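Local coordinates for anaerobically-induced outer membrane porin OprE (Pseudomonas aeruginosa, PDB 4FRX), which probably acts as a beta-barrel porin through which small molecules diffuse across the outer membrane of Pseudomonas aeruginosa, at residues S178-N183 and V265-Y270; N281-G286 and S308-L313; G300-N305 and Y324-V329; D383-Y388 and T401-S406. All coordinates share one frame; numbering follows the deposited sequence.

Contact 1 of 4, residues S178-N183 and V265-Y270; sequences SIAGAN and VSSGYY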
loop_
_atom_site.group_PDB
_atom_site.type_symbol
_atom_site.label_atom_id
_atom_site.label_comp_id
_atom_site.label_asym_id
_atom_site.label_seq_id
_atom_site.Cartn_x
_atom_site.Cartn_y
_atom_site.Cartn_z
ATOM N N SER A 178 7.312 11.445 -4.874
ATOM C CA SER A 178 6.418 12.356 -5.580
ATOM C C SER A 178 4.969 11.897 -5.401
ATOM O O SER A 178 4.701 10.953 -4.651
ATOM C CB SER A 178 6.801 12.483 -7.065
ATOM O OG SER A 178 6.086 13.538 -7.695
ATOM N N ILE A 179 4.048 12.601 -6.055
ATOM C CA ILE A 179 2.625 12.282 -6.014
ATOM C C ILE A 179 2.090 12.373 -7.444
ATOM O O ILE A 179 2.763 12.938 -8.313
ATOM C CB ILE A 179 1.839 13.255 -5.091
ATOM C CG1 ILE A 179 1.819 14.670 -5.670
ATOM C CG2 ILE A 179 2.416 13.263 -3.657
ATOM C CD1 ILE A 179 1.045 15.667 -4.814
ATOM N N ALA A 180 0.904 11.810 -7.689
ATOM C CA ALA A 180 0.253 11.866 -9.005
ATOM C C ALA A 180 0.046 13.313 -9.417
ATOM O O ALA A 180 -0.403 14.134 -8.609
ATOM C CB ALA A 180 -1.104 11.139 -8.974
ATOM N N GLY A 181 0.377 13.617 -10.671
ATOM C CA GLY A 181 0.285 14.972 -11.178
ATOM C C GLY A 181 1.655 15.592 -11.353
ATOM O O GLY A 181 1.864 16.421 -12.227
ATOM N N ALA A 182 2.594 15.180 -10.519
ATOM C CA ALA A 182 3.953 15.713 -10.596
ATOM C C ALA A 182 4.963 14.607 -10.822
ATOM O O ALA A 182 6.174 14.863 -10.858
ATOM C CB ALA A 182 4.301 16.462 -9.327
ATOM N N ASN A 183 4.475 13.377 -10.953
ATOM C CA ASN A 183 5.365 12.221 -10.910
ATOM C C ASN A 183 5.764 11.718 -12.300
ATOM O O ASN A 183 5.606 12.432 -13.289
ATOM C CB ASN A 183 4.771 11.102 -10.043
ATOM C CG ASN A 183 3.488 10.531 -10.616
ATOM O OD1 ASN A 183 3.018 10.953 -11.675
ATOM N ND2 ASN A 183 2.910 9.560 -9.911
ATOM N N VAL A 265 2.687 20.269 -8.173
ATOM C CA VAL A 265 1.240 20.191 -8.325
ATOM C C VAL A 265 0.702 18.780 -8.125
ATOM O O VAL A 265 1.425 17.789 -8.250
ATOM C CB VAL A 265 0.794 20.668 -9.722
ATOM C CG1 VAL A 265 1.033 22.176 -9.904
ATOM C CG2 VAL A 265 1.502 19.856 -10.822
ATOM N N SER A 266 -0.593 18.711 -7.834
ATOM C CA SER A 266 -1.296 17.449 -7.692
ATOM C C SER A 266 -2.345 17.372 -8.782
ATOM O O SER A 266 -2.927 18.392 -9.168
ATOM C CB SER A 266 -2.012 17.416 -6.339
ATOM O OG SER A 266 -3.001 16.400 -6.307
ATOM N N SER A 267 -2.617 16.166 -9.261
ATOM C CA SER A 267 -3.801 15.947 -10.081
ATOM C C SER A 267 -5.073 16.279 -9.288
ATOM O O SER A 267 -5.128 16.120 -8.070
ATOM C CB SER A 267 -3.863 14.489 -10.560
ATOM O OG SER A 267 -2.797 14.206 -11.452
ATOM N N GLY A 268 -6.082 16.759 -9.998
ATOM C CA GLY A 268 -7.365 17.110 -9.420
ATOM C C GLY A 268 -8.159 17.753 -10.547
ATOM O O GLY A 268 -7.855 17.532 -11.717
ATOM N N TYR A 269 -9.173 18.541 -10.208
ATOM C CA TYR A 269 -9.882 19.310 -11.224
ATOM C C TYR A 269 -10.156 20.711 -10.696
ATOM O O TYR A 269 -10.747 20.880 -9.629
ATOM C CB TYR A 269 -11.170 18.631 -11.708
ATOM C CG TYR A 269 -11.723 19.406 -12.881
ATOM C CD1 TYR A 269 -11.059 19.390 -14.109
ATOM C CD2 TYR A 269 -12.847 20.214 -12.750
ATOM C CE1 TYR A 269 -11.511 20.126 -15.175
ATOM C CE2 TYR A 269 -13.309 20.962 -13.831
ATOM C CZ TYR A 269 -12.623 20.912 -15.033
ATOM O OH TYR A 269 -13.048 21.640 -16.129
ATOM N N TYR A 270 -9.710 21.717 -11.436
ATOM C CA TYR A 270 -9.685 23.077 -10.900
ATOM C C TYR A 270 -10.441 24.056 -11.756
ATOM O O TYR A 270 -10.250 25.263 -11.628
ATOM C CB TYR A 270 -8.230 23.548 -10.726
ATOM C CG TYR A 270 -7.434 22.617 -9.848
ATOM C CD1 TYR A 270 -6.858 21.462 -10.376
ATOM C CD2 TYR A 270 -7.291 22.864 -8.480
ATOM C CE1 TYR A 270 -6.148 20.595 -9.576
ATOM C CE2 TYR A 270 -6.589 21.995 -7.673
ATOM C CZ TYR A 270 -6.020 20.863 -8.223
ATOM O OH TYR A 270 -5.297 19.991 -7.435
HETATM O O HOH W 1 -1.821 13.763 -6.112
#
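Ala180 O accepts the backbone N-H of Ser267 (N to O 3.1 Å, 167° at the hydrogen), and the turn at Gly181 lies close against the second loop, with the CA atoms of Gly181 and Ser267 4.3 Å apart. The turn is of type II character, closed by a backbone bond from Ala182 N to Ile179 O. Gly181 has a positive phi (107°) and no side chain, which leaves the Ser266-Ser267 peptide lying directly over it. Ser267 OG lies beside its own backbone N, anti to the carbonyl carbon (chi1 -66°), and from there it reaches to 3.2 Å from Gly181 CA; it does not hydrogen-bond to Gly181 N. On the other flank of the turn, Ala182 CB abuts Val265 O at 3.3 Å, while one methyl of Val265, CG2, packs beside Gly181 O. Ile179 extends CD1 to Ser266 CB (3.8 Å), and its side chain also touches Phe220. Ser266 OG donates to Ser267 O (2.8 Å). A water bridges the loops, giving hydrogen bonds to both Ser266 OG and Ala180 O. Two long loops at the end of the barrel that is probably extracellular are joined in this way. Their polar balance is uneven: Ala180 O is gripped by the Ser267 amide and the water, with Ser266 CA-H as a weaker third partner, whereas Val265 O is buried against the methyl Ala182 CB with no hydrogen-bond partner in the model.

Contact 2 of 4, residues N281-G286 and S308-L313; sequences NRAFSG and SDFPFL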
loop_
_atom_site.group_PDB
_atom_site.type_symbol
_atom_site.label_atom_id
_atom_site.label_comp_id
_atom_site.label_asym_id
_atom_site.label_seq_id
_atom_site.Cartn_x
_atom_site.Cartn_y
_atom_site.Cartn_z
ATOM N N ASN A 281 -7.917 18.235 -0.404
ATOM C CA ASN A 281 -8.766 17.054 -0.397
ATOM C C ASN A 281 -9.182 16.644 1.023
ATOM O O ASN A 281 -8.369 16.627 1.950
ATOM C CB ASN A 281 -8.051 15.886 -1.100
ATOM C CG ASN A 281 -8.912 14.628 -1.198
ATOM O OD1 ASN A 281 -9.566 14.390 -2.208
ATOM N ND2 ASN A 281 -8.899 13.815 -0.156
ATOM N N ARG A 282 -10.468 16.377 1.182
ATOM C CA ARG A 282 -10.999 15.799 2.406
ATOM C C ARG A 282 -11.660 14.473 2.044
ATOM O O ARG A 282 -12.492 14.418 1.151
ATOM C CB ARG A 282 -11.997 16.759 3.078
ATOM C CG ARG A 282 -11.368 18.074 3.543
ATOM C CD ARG A 282 -12.384 19.037 4.156
ATOM N NE ARG A 282 -13.370 19.536 3.196
ATOM C CZ ARG A 282 -14.603 19.050 3.075
ATOM N NH1 ARG A 282 -15.007 18.052 3.848
ATOM N NH2 ARG A 282 -15.434 19.562 2.184
ATOM N N ALA A 283 -11.262 13.393 2.721
ATOM C CA ALA A 283 -11.793 12.062 2.417
ATOM C C ALA A 283 -12.443 11.509 3.689
ATOM O O ALA A 283 -11.896 11.664 4.765
ATOM C CB ALA A 283 -10.674 11.158 2.000
ATOM N N PHE A 284 -13.610 10.894 3.577
ATOM C CA PHE A 284 -14.279 10.293 4.732
ATOM C C PHE A 284 -14.870 8.959 4.304
ATOM O O PHE A 284 -15.468 8.873 3.246
ATOM C CB PHE A 284 -15.405 11.196 5.255
ATOM C CG PHE A 284 -16.221 10.563 6.356
ATOM C CD1 PHE A 284 -15.736 10.516 7.657
ATOM C CD2 PHE A 284 -17.462 10.003 6.092
ATOM C CE1 PHE A 284 -16.476 9.929 8.674
ATOM C CE2 PHE A 284 -18.205 9.412 7.104
ATOM C CZ PHE A 284 -17.709 9.378 8.396
ATOM N N SER A 285 -14.708 7.922 5.114
ATOM C CA SER A 285 -15.304 6.649 4.743
ATOM C C SER A 285 -15.794 5.856 5.943
ATOM O O SER A 285 -15.290 6.021 7.053
ATOM C CB SER A 285 -14.325 5.806 3.945
ATOM O OG SER A 285 -13.265 5.379 4.774
ATOM N N GLY A 286 -16.797 5.017 5.694
ATOM C CA GLY A 286 -17.333 4.086 6.675
ATOM C C GLY A 286 -17.495 2.753 5.969
ATOM O O GLY A 286 -18.082 2.690 4.889
ATOM N N SER A 308 -8.491 18.655 -5.266
ATOM C CA SER A 308 -7.401 17.745 -5.636
ATOM C C SER A 308 -7.805 16.300 -5.405
ATOM O O SER A 308 -8.696 16.016 -4.590
ATOM C CB SER A 308 -6.124 18.058 -4.855
ATOM O OG SER A 308 -6.120 17.382 -3.603
ATOM N N ASP A 309 -7.167 15.399 -6.144
ATOM C CA ASP A 309 -7.241 13.971 -5.841
ATOM C C ASP A 309 -6.728 13.739 -4.432
ATOM O O ASP A 309 -6.077 14.595 -3.823
ATOM C CB ASP A 309 -6.370 13.147 -6.795
ATOM C CG ASP A 309 -6.831 13.211 -8.246
ATOM O OD1 ASP A 309 -7.879 13.823 -8.570
ATOM O OD2 ASP A 309 -6.115 12.620 -9.072
ATOM N N PHE A 310 -7.034 12.575 -3.896
ATOM C CA PHE A 310 -6.461 12.198 -2.623
ATOM C C PHE A 310 -4.959 11.976 -2.805
ATOM O O PHE A 310 -4.569 11.184 -3.654
ATOM C CB PHE A 310 -7.086 10.899 -2.160
ATOM C CG PHE A 310 -6.467 10.363 -0.905
ATOM C CD1 PHE A 310 -6.742 10.950 0.323
ATOM C CD2 PHE A 310 -5.618 9.261 -0.951
ATOM C CE1 PHE A 310 -6.184 10.451 1.492
ATOM C CE2 PHE A 310 -5.056 8.755 0.201
ATOM C CZ PHE A 310 -5.343 9.353 1.434
ATOM N N PRO A 311 -4.111 12.675 -2.021
ATOM C CA PRO A 311 -2.658 12.534 -2.209
ATOM C C PRO A 311 -2.024 11.388 -1.404
ATOM O O PRO A 311 -2.388 11.127 -0.251
ATOM C CB PRO A 311 -2.119 13.883 -1.715
ATOM C CG PRO A 311 -3.045 14.217 -0.563
ATOM C CD PRO A 311 -4.433 13.714 -1.026
ATOM N N PHE A 312 -1.057 10.720 -2.030
ATOM C CA PHE A 312 -0.297 9.630 -1.421
ATOM C C PHE A 312 1.002 9.449 -2.221
ATOM O O PHE A 312 1.067 9.807 -3.410
ATOM C CB PHE A 312 -1.104 8.325 -1.397
ATOM C CG PHE A 312 -1.634 7.911 -2.740
ATOM C CD1 PHE A 312 -2.793 8.485 -3.253
ATOM C CD2 PHE A 312 -0.977 6.952 -3.494
ATOM C CE1 PHE A 312 -3.290 8.110 -4.499
ATOM C CE2 PHE A 312 -1.469 6.564 -4.746
ATOM C CZ PHE A 312 -2.631 7.139 -5.240
ATOM N N LEU A 313 2.017 8.880 -1.577
ATOM C CA LEU A 313 3.337 8.732 -2.200
ATOM C C LEU A 313 3.246 7.820 -3.422
ATOM O O LEU A 313 2.754 6.708 -3.331
ATOM C CB LEU A 313 4.339 8.168 -1.201
ATOM C CG LEU A 313 4.567 9.014 0.052
ATOM C CD1 LEU A 313 5.675 8.415 0.903
ATOM C CD2 LEU A 313 4.852 10.493 -0.296
#
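Asn281 and Phe310 cross obliquely where a long loop folds against the inner face of a strand in the OprD-family beta-barrel. The amide plane of Asn281 and the ring plane of Phe310 are 69° apart, with the end of the amide meeting the edge of the ring. CG of Asn281 is anti to its backbone N (chi1 -177°), directed over the loop backbone at 3.7 Å from Phe310 CA. The CB of the same asparagine rests on the loop between Ser308 OG, 3.5 Å away, and Asp309 O, 3.6 Å away, and it also approaches the CD corner of the Pro311 ring. Two residues along the strand, on the same face, Ala283 CB touches Phe310 CD1 at 4.3 Å, coming obliquely to the ring. Phe310 is thus packed by Asn281 and Ala283; Phe246 of the adjoining strand 237-250 adds an edge-to-face ring contact, and Leu325 of the same loop touches it too. Arg282 and Phe284, which alternate with Asn281 and Ala283, point to the opposite surface of the barrel wall. The contact is buried; most of it is Asn281 against loop backbone, and Ala283 with Phe310 is the apolar pair. Ser308 is held locally by two bonds: Asp280 N, just ahead of the strand segment, donates to its OG, and that same OG donates to Asp309 O at 2.8 Å, tilted 25° from the carbonyl plane.

Contact 3 of 4, residues G300-N305 and Y324-V329; sequences GYQILN and YLITDV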
loop_
_atom_site.group_PDB
_atom_site.type_symbol
_atom_site.label_atom_id
_atom_site.label_comp_id
_atom_site.label_asym_id
_atom_site.label_seq_id
_atom_site.Cartn_x
_atom_site.Cartn_y
_atom_site.Cartn_z
ATOM N N GLY A 300 -19.813 -0.312 2.144
ATOM C CA GLY A 300 -19.003 0.842 2.499
ATOM C C GLY A 300 -19.308 2.059 1.649
ATOM O O GLY A 300 -19.846 1.931 0.557
ATOM N N TYR A 301 -18.961 3.237 2.155
ATOM C CA TYR A 301 -19.137 4.456 1.387
ATOM C C TYR A 301 -17.959 5.359 1.655
ATOM O O TYR A 301 -17.440 5.396 2.764
ATOM C CB TYR A 301 -20.455 5.151 1.742
ATOM C CG TYR A 301 -20.973 6.013 0.617
ATOM C CD1 TYR A 301 -21.758 5.471 -0.391
ATOM C CD2 TYR A 301 -20.647 7.361 0.543
ATOM C CE1 TYR A 301 -22.218 6.251 -1.439
ATOM C CE2 TYR A 301 -21.118 8.148 -0.501
ATOM C CZ TYR A 301 -21.897 7.588 -1.485
ATOM O OH TYR A 301 -22.351 8.378 -2.527
ATOM N N GLN A 302 -17.507 6.048 0.613
ATOM C CA GLN A 302 -16.401 6.978 0.725
ATOM C C GLN A 302 -16.732 8.264 -0.028
ATOM O O GLN A 302 -17.218 8.211 -1.141
ATOM C CB GLN A 302 -15.170 6.349 0.091
ATOM C CG GLN A 302 -13.944 7.240 0.096
ATOM C CD GLN A 302 -12.753 6.494 -0.427
ATOM O OE1 GLN A 302 -12.111 5.748 0.308
ATOM N NE2 GLN A 302 -12.486 6.639 -1.729
ATOM N N ILE A 303 -16.434 9.403 0.586
ATOM C CA ILE A 303 -16.691 10.695 -0.020
ATOM C C ILE A 303 -15.397 11.503 -0.098
ATOM O O ILE A 303 -14.737 11.705 0.915
ATOM C CB ILE A 303 -17.715 11.479 0.822
ATOM C CG1 ILE A 303 -19.037 10.705 0.887
ATOM C CG2 ILE A 303 -17.894 12.906 0.274
ATOM C CD1 ILE A 303 -20.025 11.289 1.884
ATOM N N LEU A 304 -15.042 11.964 -1.299
ATOM C CA LEU A 304 -13.902 12.860 -1.483
ATOM C C LEU A 304 -14.399 14.238 -1.846
ATOM O O LEU A 304 -15.117 14.391 -2.831
ATOM C CB LEU A 304 -13.025 12.393 -2.643
ATOM C CG LEU A 304 -12.506 10.965 -2.577
ATOM C CD1 LEU A 304 -11.357 10.797 -3.577
ATOM C CD2 LEU A 304 -12.051 10.655 -1.181
ATOM N N ASN A 305 -13.995 15.241 -1.077
ATOM C CA ASN A 305 -14.348 16.637 -1.384
ATOM C C ASN A 305 -13.082 17.458 -1.537
ATOM O O ASN A 305 -12.027 17.086 -1.002
ATOM C CB ASN A 305 -15.215 17.231 -0.269
ATOM C CG ASN A 305 -16.640 16.704 -0.290
ATOM O OD1 ASN A 305 -17.204 16.458 -1.353
ATOM N ND2 ASN A 305 -17.236 16.559 0.884
ATOM N N TYR A 324 -4.268 4.489 1.551
ATOM C CA TYR A 324 -4.997 3.836 2.645
ATOM C C TYR A 324 -6.488 4.201 2.605
ATOM O O TYR A 324 -7.050 4.764 3.552
ATOM C CB TYR A 324 -4.368 4.141 4.015
ATOM C CG TYR A 324 -4.941 3.271 5.114
ATOM C CD1 TYR A 324 -4.811 1.880 5.062
ATOM C CD2 TYR A 324 -5.647 3.827 6.186
ATOM C CE1 TYR A 324 -5.350 1.069 6.048
ATOM C CE2 TYR A 324 -6.184 3.016 7.190
ATOM C CZ TYR A 324 -6.033 1.641 7.111
ATOM O OH TYR A 324 -6.560 0.828 8.098
ATOM N N LEU A 325 -7.114 3.872 1.479
ATOM C CA LEU A 325 -8.532 4.100 1.249
ATOM C C LEU A 325 -9.223 2.744 1.128
ATOM O O LEU A 325 -8.646 1.790 0.581
ATOM C CB LEU A 325 -8.731 4.894 -0.061
ATOM C CG LEU A 325 -8.117 6.303 -0.161
ATOM C CD1 LEU A 325 -8.288 6.910 -1.566
ATOM C CD2 LEU A 325 -8.685 7.254 0.907
ATOM N N ILE A 326 -10.474 2.669 1.582
ATOM C CA ILE A 326 -11.267 1.449 1.428
ATOM C C ILE A 326 -11.538 1.078 -0.022
ATOM O O ILE A 326 -12.018 -0.033 -0.316
ATOM C CB ILE A 326 -12.602 1.491 2.227
ATOM C CG1 ILE A 326 -13.502 2.638 1.762
ATOM C CG2 ILE A 326 -12.319 1.568 3.729
ATOM C CD1 ILE A 326 -14.916 2.590 2.378
ATOM N N THR A 327 -11.197 2.000 -0.916
ATOM C CA THR A 327 -11.395 1.835 -2.350
ATOM C C THR A 327 -10.095 1.517 -3.103
ATOM O O THR A 327 -10.087 1.476 -4.327
ATOM C CB THR A 327 -12.017 3.100 -2.965
ATOM O OG1 THR A 327 -11.146 4.223 -2.737
ATOM C CG2 THR A 327 -13.393 3.382 -2.354
ATOM N N ASP A 328 -8.997 1.286 -2.386
ATOM C CA ASP A 328 -7.751 0.926 -3.060
ATOM C C ASP A 328 -7.840 -0.556 -3.376
ATOM O O ASP A 328 -7.672 -1.388 -2.496
ATOM C CB ASP A 328 -6.518 1.233 -2.200
ATOM C CG ASP A 328 -5.197 1.000 -2.952
ATOM O OD1 ASP A 328 -4.962 -0.119 -3.452
ATOM O OD2 ASP A 328 -4.378 1.940 -3.036
ATOM N N VAL A 329 -8.104 -0.866 -4.641
ATOM C CA VAL A 329 -8.406 -2.227 -5.075
ATOM C C VAL A 329 -7.437 -2.655 -6.183
ATOM O O VAL A 329 -6.356 -2.088 -6.311
ATOM C CB VAL A 329 -9.890 -2.375 -5.496
ATOM C CG1 VAL A 329 -10.797 -2.193 -4.275
ATOM C CG2 VAL A 329 -10.262 -1.330 -6.546
HETATM O O HOH W 2 -11.320 5.249 2.810
#
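One face of the Gln302 carboxamide is met by the methyl Thr327 CG2, 3.4 Å from NE2, with Ile326 CG1 displaced to the same side near OE1. NE2 donates to Thr327 OG1 at 2.9 Å, with the hydroxyl tilted 26° out of the amide plane and the bond bent to 143° at the hydrogen. The two side chains reach toward each other tip to tip. OE1 has Leu325 CB 3.5 Å away, the leucine crossing the glutamine at about a right angle. A water donates to OE1 (2.7 Å) and accepts from Ile326 N, so both ends of the amide are tied to the loop. Gln302 attains this span because its chain runs extended from the strand, CG anti to the backbone N (chi1 178°). Beside it, Ile326 CD1 packs on Tyr301 O at 3.8 Å and close to Gly300 CA. Thr327 OG1 is also hydrogen-bonded to Lys333 O, a second-shell link that fixes the hydroxyl. On the loop side, Leu325 to Asp328 form a type I beta turn, closed by Asp328 N to Leu325 O. Here a loop folded into the barrel is fastened to the wall, an arrangement consistent with OprD-family porins, in which inward-folded loops narrow the channel.

Contact 4 of 4, residues D383-Y388 and T401-S406; sequences DISLAY and TWKNAS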
loop_
_atom_site.group_PDB
_atom_site.type_symbol
_atom_site.label_atom_id
_atom_site.label_comp_id
_atom_site.label_asym_id
_atom_site.label_seq_id
_atom_site.Cartn_x
_atom_site.Cartn_y
_atom_site.Cartn_z
ATOM N N ASP A 383 -13.778 -6.928 -8.416
ATOM C CA ASP A 383 -12.618 -7.787 -8.174
ATOM C C ASP A 383 -13.075 -9.104 -7.580
ATOM O O ASP A 383 -14.065 -9.152 -6.870
ATOM C CB ASP A 383 -11.647 -7.178 -7.150
ATOM C CG ASP A 383 -10.952 -5.941 -7.647
ATOM O OD1 ASP A 383 -11.142 -5.580 -8.815
ATOM O OD2 ASP A 383 -10.204 -5.330 -6.852
ATOM N N ILE A 384 -12.328 -10.162 -7.865
ATOM C CA ILE A 384 -12.456 -11.415 -7.130
ATOM C C ILE A 384 -11.064 -11.896 -6.756
ATOM O O ILE A 384 -10.074 -11.623 -7.453
ATOM C CB ILE A 384 -13.197 -12.516 -7.939
ATOM C CG1 ILE A 384 -12.439 -12.865 -9.222
ATOM C CG2 ILE A 384 -14.629 -12.087 -8.269
ATOM C CD1 ILE A 384 -11.520 -14.065 -9.089
ATOM N N SER A 385 -10.986 -12.611 -5.648
ATOM C CA SER A 385 -9.757 -13.262 -5.266
ATOM C C SER A 385 -10.131 -14.633 -4.756
ATOM O O SER A 385 -10.929 -14.765 -3.832
ATOM C CB SER A 385 -9.023 -12.458 -4.190
ATOM O OG SER A 385 -7.763 -13.052 -3.889
ATOM N N LEU A 386 -9.583 -15.652 -5.408
ATOM C CA LEU A 386 -9.730 -17.035 -4.984
ATOM C C LEU A 386 -8.347 -17.510 -4.564
ATOM O O LEU A 386 -7.399 -17.414 -5.337
ATOM C CB LEU A 386 -10.233 -17.881 -6.156
ATOM C CG LEU A 386 -10.423 -19.379 -5.904
ATOM C CD1 LEU A 386 -11.527 -19.616 -4.879
ATOM C CD2 LEU A 386 -10.740 -20.093 -7.211
ATOM N N ALA A 387 -8.222 -17.995 -3.337
ATOM C CA ALA A 387 -6.925 -18.436 -2.832
ATOM C C ALA A 387 -7.023 -19.771 -2.116
ATOM O O ALA A 387 -7.969 -20.021 -1.380
ATOM C CB ALA A 387 -6.331 -17.392 -1.899
ATOM N N TYR A 388 -6.029 -20.623 -2.347
ATOM C CA TYR A 388 -5.885 -21.860 -1.589
ATOM C C TYR A 388 -4.483 -21.978 -1.009
ATOM O O TYR A 388 -3.477 -21.978 -1.742
ATOM C CB TYR A 388 -6.169 -23.080 -2.466
ATOM C CG TYR A 388 -6.162 -24.377 -1.686
ATOM C CD1 TYR A 388 -6.989 -24.543 -0.584
ATOM C CD2 TYR A 388 -5.329 -25.431 -2.047
ATOM C CE1 TYR A 388 -6.995 -25.724 0.140
ATOM C CE2 TYR A 388 -5.329 -26.622 -1.327
ATOM C CZ TYR A 388 -6.164 -26.760 -0.237
ATOM O OH TYR A 388 -6.173 -27.934 0.484
ATOM N N THR A 401 -3.006 -18.302 -5.647
ATOM C CA THR A 401 -3.964 -17.189 -5.661
ATOM C C THR A 401 -4.315 -16.721 -7.074
ATOM O O THR A 401 -3.431 -16.480 -7.880
ATOM C CB THR A 401 -3.426 -15.986 -4.858
ATOM O OG1 THR A 401 -3.187 -16.393 -3.513
ATOM C CG2 THR A 401 -4.430 -14.835 -4.862
ATOM N N TRP A 402 -5.609 -16.618 -7.363
ATOM C CA TRP A 402 -6.079 -16.022 -8.608
ATOM C C TRP A 402 -6.820 -14.740 -8.280
ATOM O O TRP A 402 -7.790 -14.759 -7.518
ATOM C CB TRP A 402 -7.033 -16.976 -9.334
ATOM C CG TRP A 402 -7.724 -16.361 -10.525
ATOM C CD1 TRP A 402 -7.184 -15.502 -11.448
ATOM C CD2 TRP A 402 -9.088 -16.557 -10.915
ATOM N NE1 TRP A 402 -8.132 -15.156 -12.388
ATOM C CE2 TRP A 402 -9.308 -15.788 -12.080
ATOM C CE3 TRP A 402 -10.146 -17.308 -10.392
ATOM C CZ2 TRP A 402 -10.541 -15.758 -12.735
ATOM C CZ3 TRP A 402 -11.372 -17.271 -11.049
ATOM C CH2 TRP A 402 -11.554 -16.508 -12.203
ATOM N N LYS A 403 -6.367 -13.623 -8.843
ATOM C CA LYS A 403 -7.093 -12.363 -8.689
ATOM C C LYS A 403 -7.560 -11.914 -10.062
ATOM O O LYS A 403 -6.764 -11.875 -10.993
ATOM C CB LYS A 403 -6.196 -11.278 -8.066
ATOM C CG LYS A 403 -5.703 -11.599 -6.643
ATOM C CD LYS A 403 -4.862 -10.446 -6.094
ATOM C CE LYS A 403 -4.391 -10.731 -4.679
ATOM N NZ LYS A 403 -5.503 -11.086 -3.756
ATOM N N ASN A 404 -8.843 -11.579 -10.194
ATOM C CA ASN A 404 -9.342 -11.026 -11.444
ATOM C C ASN A 404 -10.028 -9.690 -11.190
ATOM O O ASN A 404 -10.767 -9.546 -10.217
ATOM C CB ASN A 404 -10.328 -12.000 -12.096
ATOM C CG ASN A 404 -11.016 -11.412 -13.302
ATOM O OD1 ASN A 404 -12.092 -10.826 -13.199
ATOM N ND2 ASN A 404 -10.394 -11.564 -14.464
ATOM N N ALA A 405 -9.787 -8.721 -12.067
ATOM C CA ALA A 405 -10.444 -7.428 -11.962
ATOM C C ALA A 405 -11.017 -6.972 -13.304
ATOM O O ALA A 405 -10.400 -7.177 -14.351
ATOM C CB ALA A 405 -9.449 -6.363 -11.410
ATOM N N SER A 406 -12.200 -6.361 -13.264
ATOM C CA SER A 406 -12.752 -5.659 -14.422
ATOM C C SER A 406 -12.991 -4.222 -14.010
ATOM O O SER A 406 -13.632 -3.976 -12.994
ATOM C CB SER A 406 -14.079 -6.273 -14.877
ATOM O OG SER A 406 -13.884 -7.514 -15.510
#
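Ile384 and Asn404 exchange two backbone hydrogen bonds, as do Leu386 and Trp402; the shortest of the four runs from Trp402 N to Leu386 O at 2.8 Å (172° at the hydrogen). A side-chain bond joins Lys403 NZ to Ser385 OG at 3.0 Å: the lysine runs extended as far as CE, and a bend at chi4 (-54°) then turns NZ to the serine. Between the hydrogen-bonded pairs lie the non-hydrogen-bonded ones, Asp383 with Ala405, Ser385 with Lys403 and Ala387 with Thr401, where CA-H groups approach the facing carbonyls. The two strands are antiparallel neighbours forming a beta hairpin of the barrel wall. Asp383, Ser385, Lys403 and Ala405 line the surface toward the inward loop: Asp383 OD1 lies 3.2 Å from Ala405 CB, while OD2 accepts from Gln330 N of that loop. The other surface carries Ile384, Leu386, Trp402 and Asn404, and a bound detergent lies about 5 Å from the side chain of Leu386, consistent with a lipid-facing side. There Ile384 CD1 sits over the face of the Trp402 six-membered ring, 3.7 Å from its centroid, a CH-pi contact only 9° off the normal. Leu386 CD2 meets the ring at its edge, near CE3, at 4.3 Å. Asn404 CB lies 3.7 Å from Ile384 CG1, and both Asn404 ND2 and Trp402 NE1 donate to Asn426 OD1 on the adjoining strand.

How the contacts relate
Along the chain, contact 1 comes first, joining the loop before strand 195-203 to the loop that precedes strand 280-292, and it is complete before contact 2 opens. Contacts 2 and 3 cross: their segments alternate, with strands 280-292 and 295-305 paired side by side and the loop that follows returning to both, at 308-313 and then at 324-329. That loop also reaches back to contact 1 through Ser267 O and Asp309 N, 2.9 Å apart. Contact 4 pairs the successive strands 377-389 and 399-409, closing the hairpin between them. Val329 touches Asp383 there, so the loop after strand 295-305 meets contact 1 at one end and this hairpin at the other.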